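Local coordinates for protein DNA ligase (Enterobacteria phage T7, PDB 1A0I) that catalyses ATP-dependent joining of breaks in DNA, probably by way of adenylylated intermediates as in other ligases of this family, at residues K295-S300 against I318-G323. Sequence-based numbering, arbitrary orientation.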
ATOM      1  N   LYS A 295     -22.916   9.328 -20.102  1.00 21.37           N
ATOM      2  CA  LYS A 295     -24.306   8.969 -20.253  1.00 27.88           C
ATOM      3  C   LYS A 295     -25.162  10.197 -20.404  1.00 31.02           C
ATOM      4  O   LYS A 295     -26.029  10.178 -21.268  1.00 43.31           O
ATOM      5  CB  LYS A 295     -24.765   8.142 -19.047  1.00 22.43           C
ATOM      6  CG  LYS A 295     -26.210   7.670 -19.075  1.00 15.92           C
ATOM      7  CD  LYS A 295     -26.395   6.572 -18.048  1.00 17.63           C
ATOM      8  CE  LYS A 295     -27.532   6.858 -17.072  1.00 35.38           C
ATOM      9  NZ  LYS A 295     -27.281   6.393 -15.709  1.00 44.62           N
ATOM     10  N   GLU A 296     -24.874  11.286 -19.711  1.00 36.37           N
ATOM     11  CA  GLU A 296     -25.697  12.483 -19.760  1.00 43.39           C
ATOM     12  C   GLU A 296     -25.522  13.301 -21.025  1.00 31.04           C
ATOM     13  O   GLU A 296     -26.483  13.749 -21.669  1.00 19.29           O
ATOM     14  CB  GLU A 296     -25.376  13.365 -18.570  1.00 57.96           C
ATOM     15  CG  GLU A 296     -26.596  14.113 -18.064  1.00 86.89           C
ATOM     16  CD  GLU A 296     -27.555  13.288 -17.191  1.00105.07           C
ATOM     17  OE1 GLU A 296     -27.719  12.075 -17.391  1.00111.43           O
ATOM     18  OE2 GLU A 296     -28.146  13.908 -16.297  1.00117.88           O
ATOM     19  N   ALA A 297     -24.251  13.458 -21.407  1.00 26.86           N
ATOM     20  CA  ALA A 297     -23.873  14.239 -22.563  1.00 28.88           C
ATOM     21  C   ALA A 297     -24.521  13.569 -23.770  1.00 31.23           C
ATOM     22  O   ALA A 297     -25.193  14.233 -24.557  1.00 43.56           O
ATOM     23  CB  ALA A 297     -22.346  14.250 -22.685  1.00 15.93           C
ATOM     24  N   THR A 298     -24.454  12.250 -23.880  1.00 25.63           N
ATOM     25  CA  THR A 298     -25.083  11.494 -24.936  1.00 20.48           C
ATOM     26  C   THR A 298     -26.602  11.538 -24.809  1.00 29.65           C
ATOM     27  O   THR A 298     -27.307  11.323 -25.810  1.00 39.34           O
ATOM     28  CB  THR A 298     -24.590  10.066 -24.863  1.00 21.35           C
ATOM     29  OG1 THR A 298     -23.178  10.078 -24.678  1.00 19.28           O
ATOM     30  CG2 THR A 298     -24.994   9.310 -26.119  1.00 28.84           C
ATOM     31  N   LEU A 299     -27.188  11.801 -23.629  1.00 37.73           N
ATOM     32  CA  LEU A 299     -28.629  11.904 -23.538  1.00 36.01           C
ATOM     33  C   LEU A 299     -29.184  13.237 -24.034  1.00 38.62           C
ATOM     34  O   LEU A 299     -30.393  13.459 -23.954  1.00 48.23           O
ATOM     35  CB  LEU A 299     -29.102  11.594 -22.099  1.00 30.08           C
ATOM     36  CG  LEU A 299     -29.005  10.086 -21.779  1.00 23.41           C
ATOM     37  CD1 LEU A 299     -29.703   9.754 -20.479  1.00 12.24           C
ATOM     38  CD2 LEU A 299     -29.648   9.292 -22.896  1.00 21.80           C
ATOM     39  N   SER A 300     -28.364  14.075 -24.694  1.00 38.49           N
ATOM     40  CA  SER A 300     -28.921  15.087 -25.574  1.00 46.27           C
ATOM     41  C   SER A 300     -28.795  14.562 -27.033  1.00 47.20           C
ATOM     42  O   SER A 300     -28.214  15.104 -27.975  1.00 45.90           O
ATOM     43  CB  SER A 300     -28.211  16.428 -25.399  1.00 57.59           C
ATOM     44  OG  SER A 300     -29.235  17.393 -25.111  1.00 68.49           O
ATOM     45  N   ILE A 318     -21.440  11.093 -27.281  1.00 52.92           N
ATOM     46  CA  ILE A 318     -20.624  12.264 -27.001  1.00 50.30           C
ATOM     47  C   ILE A 318     -19.708  11.846 -25.855  1.00 51.48           C
ATOM     48  O   ILE A 318     -20.145  11.306 -24.833  1.00 46.17           O
ATOM     49  CB  ILE A 318     -21.421  13.545 -26.514  1.00 47.51           C
ATOM     50  CG1 ILE A 318     -22.486  13.991 -27.517  1.00 54.64           C
ATOM     51  CG2 ILE A 318     -20.414  14.701 -26.351  1.00 42.39           C
ATOM     52  CD1 ILE A 318     -23.215  15.328 -27.196  1.00 43.86           C
ATOM     53  N   ASN A 319     -18.413  12.039 -26.080  1.00 48.61           N
ATOM     54  CA  ASN A 319     -17.409  11.910 -25.035  1.00 44.42           C
ATOM     55  C   ASN A 319     -17.188  13.329 -24.544  1.00 42.43           C
ATOM     56  O   ASN A 319     -16.455  14.088 -25.187  1.00 50.28           O
ATOM     57  CB  ASN A 319     -16.079  11.351 -25.583  1.00 39.71           C
ATOM     58  CG  ASN A 319     -14.808  11.600 -24.765  1.00 33.23           C
ATOM     59  OD1 ASN A 319     -13.721  11.547 -25.323  1.00 33.05           O
ATOM     60  ND2 ASN A 319     -14.791  11.883 -23.461  1.00 14.35           N
ATOM     61  N   PRO A 320     -17.751  13.763 -23.414  1.00 39.66           N
ATOM     62  CA  PRO A 320     -17.553  15.114 -22.887  1.00 34.10           C
ATOM     63  C   PRO A 320     -16.183  15.331 -22.245  1.00 38.01           C
ATOM     64  O   PRO A 320     -16.092  15.787 -21.110  1.00 41.23           O
ATOM     65  CB  PRO A 320     -18.706  15.270 -21.935  1.00 31.89           C
ATOM     66  CG  PRO A 320     -18.836  13.890 -21.358  1.00 24.67           C
ATOM     67  CD  PRO A 320     -18.697  13.014 -22.593  1.00 29.52           C
ATOM     68  N   TYR A 321     -15.132  14.906 -22.945  1.00 37.89           N
ATOM     69  CA  TYR A 321     -13.741  14.932 -22.530  1.00 38.23           C
ATOM     70  C   TYR A 321     -12.878  14.878 -23.781  1.00 40.81           C
ATOM     71  O   TYR A 321     -11.682  15.047 -23.586  1.00 49.35           O
ATOM     72  CB  TYR A 321     -13.267  13.711 -21.636  1.00 33.84           C
ATOM     73  CG  TYR A 321     -13.977  13.472 -20.305  1.00 22.44           C
ATOM     74  CD1 TYR A 321     -13.683  14.216 -19.158  1.00 24.83           C
ATOM     75  CD2 TYR A 321     -15.010  12.548 -20.264  1.00 35.39           C
ATOM     76  CE1 TYR A 321     -14.427  14.046 -17.981  1.00  7.87           C
ATOM     77  CE2 TYR A 321     -15.758  12.373 -19.106  1.00 30.40           C
ATOM     78  CZ  TYR A 321     -15.462  13.120 -17.976  1.00 10.02           C
ATOM     79  OH  TYR A 321     -16.209  12.894 -16.843  1.00 32.07           O
ATOM     80  N   ASP A 322     -13.306  14.643 -25.043  1.00 43.53           N
ATOM     81  CA  ASP A 322     -12.363  14.604 -26.174  1.00 40.51           C
ATOM     82  C   ASP A 322     -11.563  15.900 -26.201  1.00 44.49           C
ATOM     83  O   ASP A 322     -12.068  16.971 -25.840  1.00 54.93           O
ATOM     84  CB  ASP A 322     -13.083  14.443 -27.540  1.00 35.19           C
ATOM     85  CG  ASP A 322     -12.168  14.162 -28.758  1.00 51.37           C
ATOM     86  OD1 ASP A 322     -10.945  14.318 -28.731  1.00 60.64           O
ATOM     87  OD2 ASP A 322     -12.626  13.757 -29.823  1.00 54.73           O
ATOM     88  N   GLY A 323     -10.265  15.763 -26.439  1.00 46.28           N
ATOM     89  CA  GLY A 323      -9.370  16.897 -26.530  1.00 42.98           C
ATOM     90  C   GLY A 323      -8.818  17.329 -25.178  1.00 49.25           C
ATOM     91  O   GLY A 323      -7.845  18.085 -25.102  1.00 50.64           O
TER
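The puckered ring of Pro-320 turns one face to the methyl of Ala-297, which sits over the side of the ring made by CB, CG and CD; Ala-297 CB lies 3.8 Å from Pro-320 CG. The flat group of this loop, the Tyr-321 ring, belongs to the core behind the contact: Asn-319 ND2 lies at its edge, in plane, Phe-347 meets it with planes about 5° apart, and Phe-290 meets it edge-to-face. Thr-293 and Val-294, one turn back on the helix, also touch Pro-320. Roughly at right angles to the proline, as seen from the methyl, Ile-318 brings its CB to 4.0 Å from Ala-297 CB. With CG1 anti to its own carbonyl carbon (chi1 -58°) and an extended tail, the isoleucine sends CD1 past that methyl to Ala-297 O, a carbonyl that also accepts Ser-300 N at 3.2 Å.

The case illustrates how an OB fold packs the helix between its third and fourth strands: the C-terminal part of helix 285-298 is met by the loop that leads back into strand 325-330 of the five-stranded antiparallel sheet. An inverse gamma turn centred on Pro-320 bends that loop, Tyr-321 N bonding to Asn-319 O at 2.7 Å; Asp-322 N reaches the same oxygen from the same face of its plane.

Polar contact across the interface is slight. Ile-318 N donates to Thr-298 OG1 at 3.3 Å, a weak bond bent to 127° at the hydrogen. The hydroxyl's stronger partner is Val-294 O, within the helix; OG1 reaches it by standing beside the threonine's own backbone N, which turns CG2 anti to that nitrogen.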